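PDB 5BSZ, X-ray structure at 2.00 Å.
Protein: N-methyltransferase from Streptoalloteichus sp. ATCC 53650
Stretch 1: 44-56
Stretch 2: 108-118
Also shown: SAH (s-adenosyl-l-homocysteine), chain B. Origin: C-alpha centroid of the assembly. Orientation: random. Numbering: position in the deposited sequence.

Stretch 1 (44-56) RRPGARSLLDVAC
Stretch 2 108-118: FDAVCCLTGSI

Strand 50-54 and strand 110-113 lie side by side as parallel neighbours in a sheet: their N-to-C directions differ by 18° and their axes approach to 4.7 Å. The register pairs Leu51 with Ala110, Leu52 with Val111 and Asp53 with Cys112, at CA-CA separations of 4.7 to 4.9 Å. Backbone angles are extended throughout, from -150/135 at Leu51 to -96/126 at Val54, and from -140/146 at Ala110 to -141/116 at Cys113.

As parallel pairing requires, Leu52 bonds with both its N and its O to the two neighbours of Val111, while Ser50 joins the ladder through O and Val54 through N. Ala110 N donates to Ser50 O (3.1 Å, 140°), Leu52 N to Ala110 O (3.0 Å, 164°), Cys112 N to Leu52 O (2.8 Å, 165°) and Val54 N to Cys112 O (2.8 Å, 176°). The ladder tightens and straightens toward its C-terminal end. CA-H...O contacts supplement it, with Leu51 CA 3.3 Å from Ala110 O and Val111 CA 3.3 Å from Leu52 O.

Before the strands, a type I turn from Arg45 to Ala48, closed by Ala48 N to Arg45 O (2.9 Å), leads to two successive amides, the last of the loop and the first of the strand, that converge on Asp109 (chi1 -65°, m). Asp109 OD2 accepts from Arg49 N (2.7 Å, 179°) and Ser50 N (3.2 Å, 150°). OD1 instead faces the guanidinium edge of Arg45, whose first three chi angles are all t: the salt bridge measures 3.3 Å from Arg45 NE to Asp109 OD1, and both hydrogen bonds, from NE and from NH1 (3.5 Å), are weak. Ser50, chi1 p, returns the contact through its OG, which accepts from Asp109 N at 2.7 Å (159°).

Leu52 (chi1 t, chi2 p) and Val111 (t) share one sheet face, with Leu52 CD2 4.2 Å from Val111 CG1. Leu52 CB also sits 3.7 Å from the centroid of the Phe108 ring (chi1 m, chi2 84°), only 7° off its normal, a CH-pi contact. The other face carries Leu51, Ala110, Asp53 and Cys112; Leu51 CD2 lies 4.0 Å from Cys112 SG.

Beyond the ladder, water 1 joins the stretches: it accepts from Leu114 N (2.7 Å) and lies within donating distance of Asp53 OD1 (2.6 Å) and Val54 O (2.7 Å). A type I' turn from Leu114 to Ser117 follows, with Leu114 O accepting from Ser117 N (3.2 Å) and Ser117 OG (2.9 Å). The S-adenosylhomocysteine amine bridges the residues just past the two strands, its N donating to Ala55 O (2.8 Å) and weakly to Leu114 O (3.4 Å).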

ATOM      1  N   ARG A  44       2.818   5.881  50.612  1.00 22.47           N
ATOM      2  CA  ARG A  44       1.492   6.310  51.039  1.00 21.45           C
ATOM      3  C   ARG A  44       0.764   5.129  51.713  1.00 25.97           C
ATOM      4  O   ARG A  44      -0.210   5.336  52.404  1.00 28.68           O
ATOM      5  CB  ARG A  44       0.683   6.838  49.852  1.00 22.76           C
ATOM      6  CG  ARG A  44       1.032   8.261  49.376  1.00 24.25           C
ATOM      7  CD  ARG A  44       0.875   8.435  47.838  1.00 27.53           C
ATOM      8  NE  ARG A  44       1.396   9.758  47.496  1.00 22.02           N
ATOM      9  CZ  ARG A  44       2.687   9.992  47.334  1.00 20.24           C
ATOM     10  NH1 ARG A  44       3.565   8.992  47.312  1.00 23.31           N
ATOM     11  NH2 ARG A  44       3.083  11.220  47.133  1.00 26.24           N
ATOM     12  N   ARG A  45       1.234   3.914  51.474  1.00 26.35           N
ATOM     13  CA  ARG A  45       0.554   2.680  51.887  1.00 27.57           C
ATOM     14  C   ARG A  45       1.618   1.632  52.123  1.00 24.72           C
ATOM     15  O   ARG A  45       1.908   0.781  51.278  1.00 27.54           O
ATOM     16  CB  ARG A  45      -0.490   2.213  50.882  1.00 30.17           C
ATOM     17  CG  ARG A  45      -1.555   1.393  51.615  1.00 34.97           C
ATOM     18  CD  ARG A  45      -2.827   1.231  50.834  1.00 32.98           C
ATOM     19  NE  ARG A  45      -3.729   0.167  51.292  1.00 30.21           N
ATOM     20  CZ  ARG A  45      -4.791   0.353  52.073  1.00 27.45           C
ATOM     21  NH1 ARG A  45      -5.556  -0.667  52.352  1.00 25.99           N
ATOM     22  NH2 ARG A  45      -5.124   1.538  52.540  1.00 30.78           N
ATOM     23  N   PRO A  46       2.256   1.708  53.305  1.00 27.17           N
ATOM     24  CA  PRO A  46       3.462   0.915  53.580  1.00 27.76           C
ATOM     25  C   PRO A  46       3.272  -0.603  53.476  1.00 21.08           C
ATOM     26  O   PRO A  46       4.209  -1.355  53.174  1.00 25.43           O
ATOM     27  CB  PRO A  46       3.856   1.365  54.995  1.00 26.63           C
ATOM     28  CG  PRO A  46       3.266   2.726  55.134  1.00 27.74           C
ATOM     29  CD  PRO A  46       1.997   2.727  54.330  1.00 25.47           C
ATOM     30  N   GLY A  47       2.076  -1.055  53.789  1.00 22.61           N
ATOM     31  CA  GLY A  47       1.811  -2.486  53.759  1.00 26.79           C
ATOM     32  C   GLY A  47       1.244  -2.942  52.429  1.00 34.07           C
ATOM     33  O   GLY A  47       0.817  -4.082  52.339  1.00 30.94           O
ATOM     34  N   ALA A  48       1.227  -2.085  51.394  1.00 28.67           N
ATOM     35  CA  ALA A  48       0.507  -2.408  50.138  1.00 22.61           C
ATOM     36  C   ALA A  48       0.988  -3.730  49.552  1.00 20.28           C
ATOM     37  O   ALA A  48       2.208  -3.929  49.368  1.00 19.93           O
ATOM     38  CB  ALA A  48       0.731  -1.290  49.116  1.00 23.00           C
ATOM     39  N   ARG A  49       0.081  -4.644  49.201  1.00 23.06           N
ATOM     40  CA  ARG A  49       0.543  -5.929  48.620  1.00 18.73           C
ATOM     41  C   ARG A  49      -0.222  -6.409  47.399  1.00 17.50           C
ATOM     42  O   ARG A  49       0.150  -7.401  46.771  1.00 18.87           O
ATOM     43  CB  ARG A  49       0.569  -7.057  49.659  1.00 28.51           C
ATOM     44  CG  ARG A  49      -0.778  -7.454  50.219  1.00 24.45           C
ATOM     45  CD  ARG A  49      -0.761  -8.631  51.208  1.00 26.32           C
ATOM     46  NE  ARG A  49      -0.020  -9.846  50.843  1.00 26.02           N
ATOM     47  CZ  ARG A  49      -0.441 -10.928  50.184  1.00 27.25           C
ATOM     48  NH1 ARG A  49       0.430 -11.923  50.021  1.00 29.47           N
ATOM     49  NH2 ARG A  49      -1.666 -11.076  49.647  1.00 23.56           N
ATOM     50  N   SER A  50      -1.313  -5.718  47.086  1.00 20.90           N
ATOM     51  CA  SER A  50      -2.117  -6.027  45.931  1.00 17.15           C
ATOM     52  C   SER A  50      -2.144  -4.833  44.970  1.00 18.48           C
ATOM     53  O   SER A  50      -2.171  -3.680  45.396  1.00 15.01           O
ATOM     54  CB  SER A  50      -3.548  -6.396  46.306  1.00 17.03           C
ATOM     55  OG  SER A  50      -4.232  -5.337  46.905  1.00 17.41           O
ATOM     56  N   LEU A  51      -2.130  -5.165  43.683  1.00 18.05           N
ATOM     57  CA  LEU A  51      -2.001  -4.129  42.621  1.00 17.81           C
ATOM     58  C   LEU A  51      -2.720  -4.570  41.353  1.00 16.36           C
ATOM     59  O   LEU A  51      -2.593  -5.729  40.896  1.00 16.08           O
ATOM     60  CB  LEU A  51      -0.530  -3.862  42.317  1.00 16.89           C
ATOM     61  CG  LEU A  51      -0.278  -2.777  41.240  1.00 18.23           C
ATOM     62  CD1 LEU A  51       0.917  -1.931  41.601  1.00 22.13           C
ATOM     63  CD2 LEU A  51      -0.084  -3.386  39.876  1.00 18.91           C
ATOM     64  N   LEU A  52      -3.471  -3.634  40.776  1.00 16.88           N
ATOM     65  CA  LEU A  52      -4.031  -3.791  39.443  1.00 14.70           C
ATOM     66  C   LEU A  52      -3.425  -2.820  38.405  1.00 17.84           C
ATOM     67  O   LEU A  52      -3.357  -1.627  38.660  1.00 15.96           O
ATOM     68  CB  LEU A  52      -5.526  -3.563  39.529  1.00 15.96           C
ATOM     69  CG  LEU A  52      -6.248  -3.459  38.184  1.00 15.26           C
ATOM     70  CD1 LEU A  52      -6.383  -4.817  37.522  1.00 17.99           C
ATOM     71  CD2 LEU A  52      -7.592  -2.795  38.210  1.00 18.42           C
ATOM     72  N   ASP A  53      -2.893  -3.364  37.310  1.00 17.16           N
ATOM     73  CA  ASP A  53      -2.339  -2.575  36.196  1.00 15.99           C
ATOM     74  C   ASP A  53      -3.323  -2.577  35.022  1.00 14.54           C
ATOM     75  O   ASP A  53      -3.627  -3.609  34.392  1.00 14.91           O
ATOM     76  CB  ASP A  53      -0.950  -3.075  35.806  1.00 16.91           C
ATOM     77  CG  ASP A  53      -0.266  -2.221  34.719  1.00 16.88           C
ATOM     78  OD1 ASP A  53      -0.612  -1.016  34.627  1.00 15.04           O
ATOM     79  OD2 ASP A  53       0.605  -2.774  33.992  1.00 14.70           O
ATOM     80  N   VAL A  54      -3.855  -1.388  34.749  1.00 13.61           N
ATOM     81  CA  VAL A  54      -4.920  -1.156  33.775  1.00 13.71           C
ATOM     82  C   VAL A  54      -4.314  -0.729  32.427  1.00 17.92           C
ATOM     83  O   VAL A  54      -3.536   0.215  32.369  1.00 14.86           O
ATOM     84  CB  VAL A  54      -5.904  -0.086  34.268  1.00 13.72           C
ATOM     85  CG1 VAL A  54      -6.975   0.185  33.235  1.00 16.62           C
ATOM     86  CG2 VAL A  54      -6.510  -0.513  35.602  1.00 13.90           C
ATOM     87  N   ALA A  55      -4.690  -1.464  31.372  1.00 15.70           N
ATOM     88  CA  ALA A  55      -4.062  -1.419  30.038  1.00 16.42           C
ATOM     89  C   ALA A  55      -2.625  -1.858  30.093  1.00 17.16           C
ATOM     90  O   ALA A  55      -1.742  -1.151  29.630  1.00 15.97           O
ATOM     91  CB  ALA A  55      -4.225  -0.057  29.353  1.00 15.91           C
ATOM     92  N   CYS A  56      -2.441  -3.073  30.613  1.00 15.66           N
ATOM     93  CA  CYS A  56      -1.155  -3.591  30.982  1.00 15.93           C
ATOM     94  C   CYS A  56      -0.303  -4.094  29.778  1.00 15.41           C
ATOM     95  O   CYS A  56       0.846  -4.431  29.951  1.00 18.13           O
ATOM     96  CB  CYS A  56      -1.351  -4.667  32.041  1.00 14.58           C
ATOM     97  SG  CYS A  56      -2.202  -6.152  31.426  1.00 18.23           S
ATOM     98  N   PHE A 108      -7.971  -3.425  45.458  1.00 17.22           N
ATOM     99  CA  PHE A 108      -6.544  -3.642  45.459  1.00 17.77           C
ATOM    100  C   PHE A 108      -5.946  -2.497  46.264  1.00 18.51           C
ATOM    101  O   PHE A 108      -6.531  -1.429  46.288  1.00 18.81           O
ATOM    102  CB  PHE A 108      -5.977  -3.571  44.038  1.00 21.31           C
ATOM    103  CG  PHE A 108      -6.511  -4.609  43.109  1.00 18.22           C
ATOM    104  CD1 PHE A 108      -7.700  -4.408  42.456  1.00 18.68           C
ATOM    105  CD2 PHE A 108      -5.801  -5.743  42.831  1.00 18.16           C
ATOM    106  CE1 PHE A 108      -8.198  -5.341  41.564  1.00 19.43           C
ATOM    107  CE2 PHE A 108      -6.317  -6.702  41.988  1.00 18.45           C
ATOM    108  CZ  PHE A 108      -7.496  -6.524  41.347  1.00 16.42           C
ATOM    109  N   ASP A 109      -4.774  -2.691  46.884  1.00 19.10           N
ATOM    110  CA  ASP A 109      -4.098  -1.596  47.585  1.00 17.64           C
ATOM    111  C   ASP A 109      -3.665  -0.448  46.642  1.00 18.79           C
ATOM    112  O   ASP A 109      -3.628   0.696  47.040  1.00 17.89           O
ATOM    113  CB  ASP A 109      -2.839  -2.112  48.280  1.00 18.92           C
ATOM    114  CG  ASP A 109      -3.186  -3.136  49.402  1.00 23.29           C
ATOM    115  OD1 ASP A 109      -4.217  -2.888  50.017  1.00 22.94           O
ATOM    116  OD2 ASP A 109      -2.523  -4.179  49.571  1.00 22.83           O
ATOM    117  N   ALA A 110      -3.339  -0.795  45.405  1.00 16.64           N
ATOM    118  CA  ALA A 110      -2.918   0.191  44.368  1.00 18.26           C
ATOM    119  C   ALA A 110      -3.503  -0.146  42.993  1.00 17.80           C
ATOM    120  O   ALA A 110      -3.680  -1.328  42.624  1.00 17.64           O
ATOM    121  CB  ALA A 110      -1.417   0.183  44.247  1.00 17.04           C
ATOM    122  N   VAL A 111      -3.800   0.901  42.232  1.00 19.98           N
ATOM    123  CA  VAL A 111      -4.183   0.751  40.815  1.00 17.71           C
ATOM    124  C   VAL A 111      -3.256   1.675  39.984  1.00 19.58           C
ATOM    125  O   VAL A 111      -3.061   2.875  40.293  1.00 18.22           O
ATOM    126  CB  VAL A 111      -5.673   1.079  40.602  1.00 18.43           C
ATOM    127  CG1 VAL A 111      -6.073   1.036  39.126  1.00 17.36           C
ATOM    128  CG2 VAL A 111      -6.615   0.129  41.371  1.00 20.09           C
ATOM    129  N   CYS A 112      -2.687   1.131  38.913  1.00 16.14           N
ATOM    130  CA  CYS A 112      -1.898   1.991  38.036  1.00 15.49           C
ATOM    131  C   CYS A 112      -2.337   1.900  36.583  1.00 14.50           C
ATOM    132  O   CYS A 112      -2.942   0.911  36.123  1.00 15.01           O
ATOM    133  CB  CYS A 112      -0.396   1.741  38.213  1.00 15.25           C
ATOM    134  SG  CYS A 112       0.143   0.065  37.796  1.00 17.17           S
ATOM    135  N   CYS A 113      -2.021   2.957  35.840  1.00 15.19           N
ATOM    136  CA  CYS A 113      -2.197   2.948  34.399  1.00 12.45           C
ATOM    137  C   CYS A 113      -0.996   3.693  33.807  1.00 13.51           C
ATOM    138  O   CYS A 113      -0.809   4.890  34.091  1.00 14.11           O
ATOM    139  CB  CYS A 113      -3.499   3.672  34.100  1.00 16.38           C
ATOM    140  SG  CYS A 113      -3.922   3.722  32.339  1.00 14.61           S
ATOM    141  N   LEU A 114      -0.178   2.981  33.051  1.00 12.82           N
ATOM    142  CA  LEU A 114       1.171   3.444  32.778  1.00 13.90           C
ATOM    143  C   LEU A 114       1.379   3.851  31.315  1.00 13.42           C
ATOM    144  O   LEU A 114       0.597   3.480  30.449  1.00 15.38           O
ATOM    145  CB  LEU A 114       2.166   2.354  33.157  1.00 12.85           C
ATOM    146  CG  LEU A 114       2.142   1.972  34.634  1.00 14.24           C
ATOM    147  CD1 LEU A 114       3.147   0.873  34.903  1.00 18.15           C
ATOM    148  CD2 LEU A 114       2.440   3.168  35.522  1.00 18.06           C
ATOM    149  N   THR A 115       2.486   4.554  31.083  1.00 16.41           N
ATOM    150  CA  THR A 115       2.963   4.996  29.782  1.00 18.27           C
ATOM    151  C   THR A 115       1.953   5.742  28.935  1.00 19.00           C
ATOM    152  O   THR A 115       1.896   5.580  27.732  1.00 19.37           O
ATOM    153  CB  THR A 115       3.598   3.824  29.018  1.00 19.42           C
ATOM    154  OG1 THR A 115       2.598   2.870  28.686  1.00 25.97           O
ATOM    155  CG2 THR A 115       4.482   3.149  29.915  1.00 17.77           C
ATOM    156  N   GLY A 116       1.210   6.626  29.578  1.00 16.81           N
ATOM    157  CA  GLY A 116       0.241   7.461  28.933  1.00 15.92           C
ATOM    158  C   GLY A 116      -1.012   6.820  28.426  1.00 15.80           C
ATOM    159  O   GLY A 116      -1.721   7.439  27.628  1.00 13.46           O
ATOM    160  N   SER A 117      -1.250   5.558  28.803  1.00 13.64           N
ATOM    161  CA  SER A 117      -2.350   4.783  28.263  1.00 13.55           C
ATOM    162  C   SER A 117      -3.719   5.399  28.561  1.00 12.52           C
ATOM    163  O   SER A 117      -4.656   5.261  27.766  1.00 13.03           O
ATOM    164  CB  SER A 117      -2.305   3.352  28.790  1.00 18.36           C
ATOM    165  OG  SER A 117      -1.162   2.698  28.280  1.00 18.36           O
ATOM    166  N   ILE A 118      -3.792   6.197  29.620  1.00 11.26           N
ATOM    167  CA  ILE A 118      -5.046   6.802  29.973  1.00 12.61           C
ATOM    168  C   ILE A 118      -5.546   7.795  28.911  1.00 12.45           C
ATOM    169  O   ILE A 118      -6.730   8.053  28.849  1.00 13.95           O
ATOM    170  CB  ILE A 118      -5.154   7.391  31.427  1.00 15.19           C
ATOM    171  CG1 ILE A 118      -6.649   7.313  31.887  1.00 19.73           C
ATOM    172  CG2 ILE A 118      -4.548   8.754  31.554  1.00 17.36           C
ATOM    173  CD1 ILE A 118      -6.865   7.454  33.368  1.00 22.26           C
TER
HETATM  174  N   SAH B 301       0.726   0.119  30.068  1.00 24.51           N
HETATM  175  CA  SAH B 301       1.394  -0.670  28.966  1.00 24.52           C
HETATM  176  CB  SAH B 301       0.648  -0.636  27.615  1.00 21.33           C
HETATM  177  CG  SAH B 301       1.125   0.210  26.459  1.00 24.60           C
HETATM  178  SD  SAH B 301       0.227   0.151  24.946  1.00 19.83           S
HETATM  179  C   SAH B 301       2.823  -0.215  28.980  1.00 25.41           C
HETATM  180  O   SAH B 301       3.237   0.742  29.622  1.00 20.61           O
HETATM  181  OXT SAH B 301       3.643  -0.906  28.455  1.00 24.40           O
HETATM  182  C5' SAH B 301      -1.421   0.680  25.329  1.00 20.97           C
HETATM  183  C4' SAH B 301      -2.291  -0.546  25.668  1.00 21.28           C
HETATM  184  O4' SAH B 301      -3.617  -0.134  26.049  1.00 22.79           O
HETATM  185  C3' SAH B 301      -2.510  -1.474  24.477  1.00 20.00           C
HETATM  186  O3' SAH B 301      -2.053  -2.768  24.859  1.00 17.62           O
HETATM  187  C2' SAH B 301      -4.005  -1.538  24.206  1.00 21.02           C
HETATM  188  O2' SAH B 301      -4.454  -2.868  23.846  1.00 20.30           O
HETATM  189  C1' SAH B 301      -4.566  -1.044  25.515  1.00 22.10           C
HETATM  190  N9  SAH B 301      -5.882  -0.383  25.425  1.00 25.36           N
HETATM  191  C8  SAH B 301      -6.311   0.499  24.474  1.00 24.79           C
HETATM  192  N7  SAH B 301      -7.588   0.869  24.718  1.00 28.41           N
HETATM  193  C5  SAH B 301      -7.982   0.178  25.820  1.00 22.02           C
HETATM  194  C6  SAH B 301      -9.219   0.094  26.591  1.00 20.57           C
HETATM  195  N6  SAH B 301     -10.237   0.862  26.160  1.00 22.95           N
HETATM  196  N1  SAH B 301      -9.218  -0.705  27.682  1.00 20.07           N
HETATM  197  C2  SAH B 301      -8.174  -1.462  28.034  1.00 17.33           C
HETATM  198  N3  SAH B 301      -6.996  -1.445  27.385  1.00 19.29           N
HETATM  199  C4  SAH B 301      -6.856  -0.651  26.297  1.00 20.90           C
HETATM  200  O   HOH W   1      -0.801   0.374  32.497  1.00 11.51           O